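Local structure of cyclohexadienyl dehydratase (5JOS) at residues 46-51 / 104-109; 94-97 / 101-104. The protein probably dehydrates prephenate and arogenate in phenylalanine biosynthesis, as a reconstructed ancestral enzyme with the two-lobed build of a periplasmic binding protein. One frame throughout, in Å; residues are numbered along the deposited sequence.

Interaction 1 of 2, residues 46-51 / 104-109; sequences TGFDID and DPYMTF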
loop_
_atom_site.group_PDB
_atom_site.type_symbol
_atom_site.label_atom_id
_atom_site.label_comp_id
_atom_site.label_asym_id
_atom_site.label_seq_id
_atom_site.Cartn_x
_atom_site.Cartn_y
_atom_site.Cartn_z
ATOM N N THR A 46 -15.810 -2.798 1.551
ATOM C CA THR A 46 -15.330 -2.605 0.205
ATOM C C THR A 46 -13.878 -2.119 0.261
ATOM O O THR A 46 -13.441 -1.537 1.272
ATOM C CB THR A 46 -16.275 -1.691 -0.585
ATOM O OG1 THR A 46 -15.824 -1.593 -1.922
ATOM C CG2 THR A 46 -16.354 -0.247 -0.066
ATOM N N GLY A 47 -13.140 -2.413 -0.810
ATOM C CA GLY A 47 -11.799 -1.916 -0.964
ATOM C C GLY A 47 -10.826 -2.924 -1.536
ATOM O O GLY A 47 -11.122 -4.117 -1.668
ATOM N N PHE A 48 -9.627 -2.422 -1.792
ATOM C CA PHE A 48 -8.511 -3.217 -2.276
ATOM C C PHE A 48 -8.266 -4.516 -1.494
ATOM O O PHE A 48 -8.188 -5.596 -2.083
ATOM C CB PHE A 48 -7.274 -2.293 -2.235
ATOM C CG PHE A 48 -5.984 -2.855 -2.814
ATOM C CD1 PHE A 48 -5.230 -3.777 -2.115
ATOM C CD2 PHE A 48 -5.439 -2.310 -3.936
ATOM C CE1 PHE A 48 -4.010 -4.218 -2.601
ATOM C CE2 PHE A 48 -4.219 -2.762 -4.454
ATOM C CZ PHE A 48 -3.514 -3.723 -3.786
ATOM N N ASP A 49 -8.105 -4.421 -0.166
ATOM C CA ASP A 49 -7.810 -5.611 0.588
ATOM C C ASP A 49 -9.043 -6.461 0.961
ATOM O O ASP A 49 -8.869 -7.611 1.440
ATOM C CB ASP A 49 -7.001 -5.297 1.812
ATOM C CG ASP A 49 -5.562 -4.994 1.478
ATOM O OD1 ASP A 49 -4.982 -5.621 0.550
ATOM O OD2 ASP A 49 -4.963 -4.141 2.185
ATOM N N ILE A 50 -10.238 -5.928 0.687
ATOM C CA ILE A 50 -11.467 -6.674 0.834
ATOM C C ILE A 50 -11.533 -7.571 -0.341
ATOM O O ILE A 50 -11.839 -8.763 -0.156
ATOM C CB ILE A 50 -12.675 -5.782 0.925
ATOM C CG1 ILE A 50 -12.530 -4.784 2.046
ATOM C CG2 ILE A 50 -13.996 -6.569 1.018
ATOM C CD1 ILE A 50 -12.369 -5.331 3.437
ATOM N N ASP A 51 -11.207 -7.036 -1.532
ATOM C CA ASP A 51 -11.090 -7.864 -2.684
ATOM C C ASP A 51 -10.011 -8.962 -2.452
ATOM O O ASP A 51 -10.169 -10.126 -2.862
ATOM C CB ASP A 51 -10.694 -7.058 -3.908
ATOM C CG ASP A 51 -11.791 -6.233 -4.462
ATOM O OD1 ASP A 51 -12.917 -6.250 -3.923
ATOM O OD2 ASP A 51 -11.552 -5.617 -5.543
ATOM N N ASP A 104 5.226 -11.113 2.980
ATOM C CA ASP A 104 5.963 -10.294 2.051
ATOM C C ASP A 104 5.074 -9.107 1.601
ATOM O O ASP A 104 3.846 -9.179 1.674
ATOM C CB ASP A 104 6.370 -11.089 0.817
ATOM C CG ASP A 104 7.312 -12.185 1.126
ATOM O OD1 ASP A 104 8.087 -12.064 2.053
ATOM O OD2 ASP A 104 7.290 -13.161 0.393
ATOM N N PRO A 105 5.697 -8.043 1.123
ATOM C CA PRO A 105 4.964 -6.799 0.927
ATOM C C PRO A 105 4.154 -6.885 -0.312
ATOM O O PRO A 105 4.546 -7.509 -1.248
ATOM C CB PRO A 105 6.071 -5.760 0.843
ATOM C CG PRO A 105 7.317 -6.523 0.485
ATOM C CD PRO A 105 7.165 -7.833 1.179
ATOM N N TYR A 106 2.952 -6.359 -0.314
ATOM C CA TYR A 106 2.209 -6.300 -1.561
ATOM C C TYR A 106 2.127 -4.901 -2.196
ATOM O O TYR A 106 1.581 -4.742 -3.304
ATOM C CB TYR A 106 0.779 -6.836 -1.372
ATOM C CG TYR A 106 -0.053 -6.093 -0.401
ATOM C CD1 TYR A 106 -0.016 -6.411 0.926
ATOM C CD2 TYR A 106 -0.911 -5.091 -0.790
ATOM C CE1 TYR A 106 -0.760 -5.700 1.845
ATOM C CE2 TYR A 106 -1.668 -4.400 0.119
ATOM C CZ TYR A 106 -1.622 -4.753 1.435
ATOM O OH TYR A 106 -2.404 -4.158 2.385
ATOM N N MET A 107 2.654 -3.913 -1.478
ATOM C CA MET A 107 2.817 -2.590 -1.991
ATOM C C MET A 107 3.972 -1.923 -1.303
ATOM O O MET A 107 4.191 -2.083 -0.063
ATOM C CB MET A 107 1.536 -1.773 -1.693
ATOM C CG MET A 107 1.508 -0.488 -2.485
ATOM S SD MET A 107 0.009 0.365 -1.987
ATOM C CE MET A 107 -1.196 -0.801 -2.681
ATOM N N THR A 108 4.713 -1.145 -2.079
ATOM C CA THR A 108 5.746 -0.244 -1.538
ATOM C C THR A 108 5.357 1.210 -1.725
ATOM O O THR A 108 4.637 1.523 -2.640
ATOM C CB THR A 108 7.101 -0.495 -2.139
ATOM O OG1 THR A 108 7.022 -0.399 -3.553
ATOM C CG2 THR A 108 7.542 -1.973 -1.854
ATOM N N PHE A 109 5.708 2.049 -0.785
ATOM C CA PHE A 109 5.357 3.423 -0.882
ATOM C C PHE A 109 6.310 4.329 -0.148
ATOM O O PHE A 109 7.158 3.852 0.572
ATOM C CB PHE A 109 3.907 3.600 -0.386
ATOM C CG PHE A 109 3.694 3.463 1.094
ATOM C CD1 PHE A 109 3.449 2.223 1.660
ATOM C CD2 PHE A 109 3.636 4.543 1.882
ATOM C CE1 PHE A 109 3.240 2.105 3.015
ATOM C CE2 PHE A 109 3.417 4.449 3.241
ATOM C CZ PHE A 109 3.201 3.220 3.808
#
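With CG set between its backbone N and carbonyl carbon (chi1 61°), Tyr-106 sends its ring toward the first turn of helix 48-60, where Phe-48, its CG trans to N (chi1 -175°), and Asp-49 come to meet it. The phenol and the carboxylate approach from opposite directions, their planes nearly perpendicular at 79°. Tyr-106 OH makes a weak hydrogen bond of 2.6 Å to Asp-49 OD2, not settled because the hydroxyl proton has another acceptor within reach. That carboxylate has other partners, Tyr-211 the strongest: OD1 bonds Tyr-211 OH, and OD2 accepts from Gly-89 N, and so both oxygens are tied down in a buried place. Next to this, the rings of Phe-48 and Tyr-106 meet rim to rim, Phe-48 CE1 lying 3.6 Å from Tyr-106 CE2; neither lies over the other's face, and the centroids are 5.8 Å apart. Met-107, bent at its last torsion, brings CE within 3.9 Å of Phe-48 CZ. Tyr-106 also stacks on Tyr-211. The helix start, with Gly-47 at the N-cap position, thus packs against the run into strand 107-109, which pairs antiparallel with 205-213: packing within one lobe, close to where the chain crosses to the other, as in family 3 solute-binding proteins.

Interaction 2 of 2, residues 94-97 / 101-104; sequences PERQ and DFSD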
loop_
_atom_site.group_PDB
_atom_site.type_symbol
_atom_site.label_atom_id
_atom_site.label_comp_id
_atom_site.label_asym_id
_atom_site.label_seq_id
_atom_site.Cartn_x
_atom_site.Cartn_y
_atom_site.Cartn_z
ATOM N N PRO A 94 8.198 -1.361 12.783
ATOM C CA PRO A 94 8.905 -2.093 13.809
ATOM C C PRO A 94 7.988 -2.397 14.994
ATOM O O PRO A 94 7.983 -3.497 15.502
ATOM C CB PRO A 94 10.025 -1.105 14.240
ATOM C CG PRO A 94 10.201 -0.185 13.053
ATOM C CD PRO A 94 8.847 -0.066 12.444
ATOM N N GLU A 95 7.237 -1.425 15.481
ATOM C CA GLU A 95 6.340 -1.724 16.589
ATOM C C GLU A 95 5.407 -2.894 16.272
ATOM O O GLU A 95 5.100 -3.717 17.161
ATOM C CB GLU A 95 5.549 -0.485 17.069
ATOM C CG GLU A 95 4.120 -0.734 17.626
ATOM C CD GLU A 95 3.230 0.563 17.669
ATOM O OE1 GLU A 95 2.255 0.715 16.803
ATOM O OE2 GLU A 95 3.539 1.426 18.578
ATOM N N ARG A 96 4.905 -2.957 15.044
ATOM C CA ARG A 96 3.971 -4.004 14.697
ATOM C C ARG A 96 4.686 -5.351 14.503
ATOM O O ARG A 96 4.134 -6.382 14.818
ATOM C CB ARG A 96 3.184 -3.670 13.434
ATOM C CG ARG A 96 2.095 -2.618 13.713
ATOM C CD ARG A 96 1.560 -1.957 12.437
ATOM N NE ARG A 96 0.565 -0.960 12.750
ATOM C CZ ARG A 96 0.084 -0.050 11.908
ATOM N NH1 ARG A 96 0.449 -0.068 10.636
ATOM N NH2 ARG A 96 -0.815 0.869 12.329
ATOM N N GLN A 97 5.886 -5.344 13.957
ATOM C CA GLN A 97 6.639 -6.580 13.805
ATOM C C GLN A 97 7.067 -7.213 15.074
ATOM O O GLN A 97 7.390 -8.408 15.089
ATOM C CB GLN A 97 7.930 -6.324 13.104
ATOM C CG GLN A 97 7.643 -5.972 11.660
ATOM C CD GLN A 97 8.898 -5.378 11.031
ATOM O OE1 GLN A 97 9.358 -4.268 11.427
ATOM N NE2 GLN A 97 9.419 -6.051 10.007
ATOM N N ASP A 101 3.763 -11.355 12.776
ATOM C CA ASP A 101 4.539 -11.660 11.602
ATOM C C ASP A 101 3.819 -10.943 10.402
ATOM O O ASP A 101 2.600 -10.873 10.316
ATOM C CB ASP A 101 4.519 -13.167 11.311
ATOM C CG ASP A 101 5.496 -14.017 12.150
ATOM O OD1 ASP A 101 6.551 -13.480 12.561
ATOM O OD2 ASP A 101 5.182 -15.248 12.364
ATOM N N PHE A 102 4.578 -10.485 9.438
ATOM C CA PHE A 102 4.032 -9.932 8.209
ATOM C C PHE A 102 4.364 -10.819 7.003
ATOM O O PHE A 102 5.467 -11.328 6.912
ATOM C CB PHE A 102 4.636 -8.555 8.010
ATOM C CG PHE A 102 3.940 -7.475 8.779
ATOM C CD1 PHE A 102 2.880 -6.819 8.234
ATOM C CD2 PHE A 102 4.409 -7.071 9.986
ATOM C CE1 PHE A 102 2.264 -5.778 8.865
ATOM C CE2 PHE A 102 3.776 -6.033 10.671
ATOM C CZ PHE A 102 2.717 -5.386 10.110
ATOM N N SER A 103 3.404 -10.975 6.105
ATOM C CA SER A 103 3.653 -11.415 4.758
ATOM C C SER A 103 4.710 -10.590 4.077
ATOM O O SER A 103 4.972 -9.495 4.465
ATOM C CB SER A 103 2.365 -11.297 3.934
ATOM O OG SER A 103 2.018 -10.011 3.536
ATOM N N ASP A 104 5.226 -11.113 2.980
ATOM C CA ASP A 104 5.963 -10.294 2.051
ATOM C C ASP A 104 5.074 -9.107 1.601
ATOM O O ASP A 104 3.846 -9.179 1.674
ATOM C CB ASP A 104 6.370 -11.089 0.817
ATOM C CG ASP A 104 7.312 -12.185 1.126
ATOM O OD1 ASP A 104 8.087 -12.064 2.053
ATOM O OD2 ASP A 104 7.290 -13.161 0.393
#
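Phe-102 pushes its ring against the short helix 94-97, and two aliphatic groups receive it. Arg-96 CB sits at the ring's edge, close to its plane, 3.7 Å from Phe-102 CE2 and 3.8 Å from Phe-102 CZ. Arg-96 C and Gln-97 N also lie at the edge, in the ring plane, so the ring points at the helix backbone and does not lie flat upon it. The Gln-97 and Phe-102 side chains cross at about a right angle, and Gln-97 CG meets the ring obliquely, 3.8 Å from Phe-102 CD2. This is van der Waals packing, with no hydrogen bond between the two segments. With an alanine here in place of Phe-102, Arg-96 CB and Gln-97 CG would probably face a gap and lose their apolar contact with the strand. Within the family 3 solute-binding fold, this is a short helix and a strand joined by a three-residue connection, the strand being edge strand 101-102 of a three-stranded antiparallel sheet whose central strand is 205-213. CG of Arg-96 stands trans to its carbonyl carbon (chi1 -75°), and from there the chain runs extended, away from Phe-102, until NH1 bonds Thr-91 O, while the ring also touches Val-92 and Met-212. On the strand side, Asp-101 and Ser-103 pair by backbone with Met-213 and Tyr-211. Ser-103 OG donates to Asp-104 O at 2.7 Å, the donor tilted 30° out of the carbonyl plane, and is also bonded to Tyr-211 N; helix 218-233 covers the serine.

From the N terminus, the chain first gives residues 46-51, leading into helix 48-60, then strands and helices up to helix 94-97. A three-residue connection follows, and interaction 2 closes it on strand 101-102. Just beyond, at Tyr-106 and Met-107, interaction 1 closes a far larger loop, 52 residues lying between its segments. The small loop lies within the span of the large one, the two sharing Asp-104, with centres about 15 Å apart. Strands 101-102 and 107-109 flank strand 205-213 in one sheet, so interaction 2 ties one edge to a surface helix and interaction 1 joins the other edge to the buried start of helix 48-60.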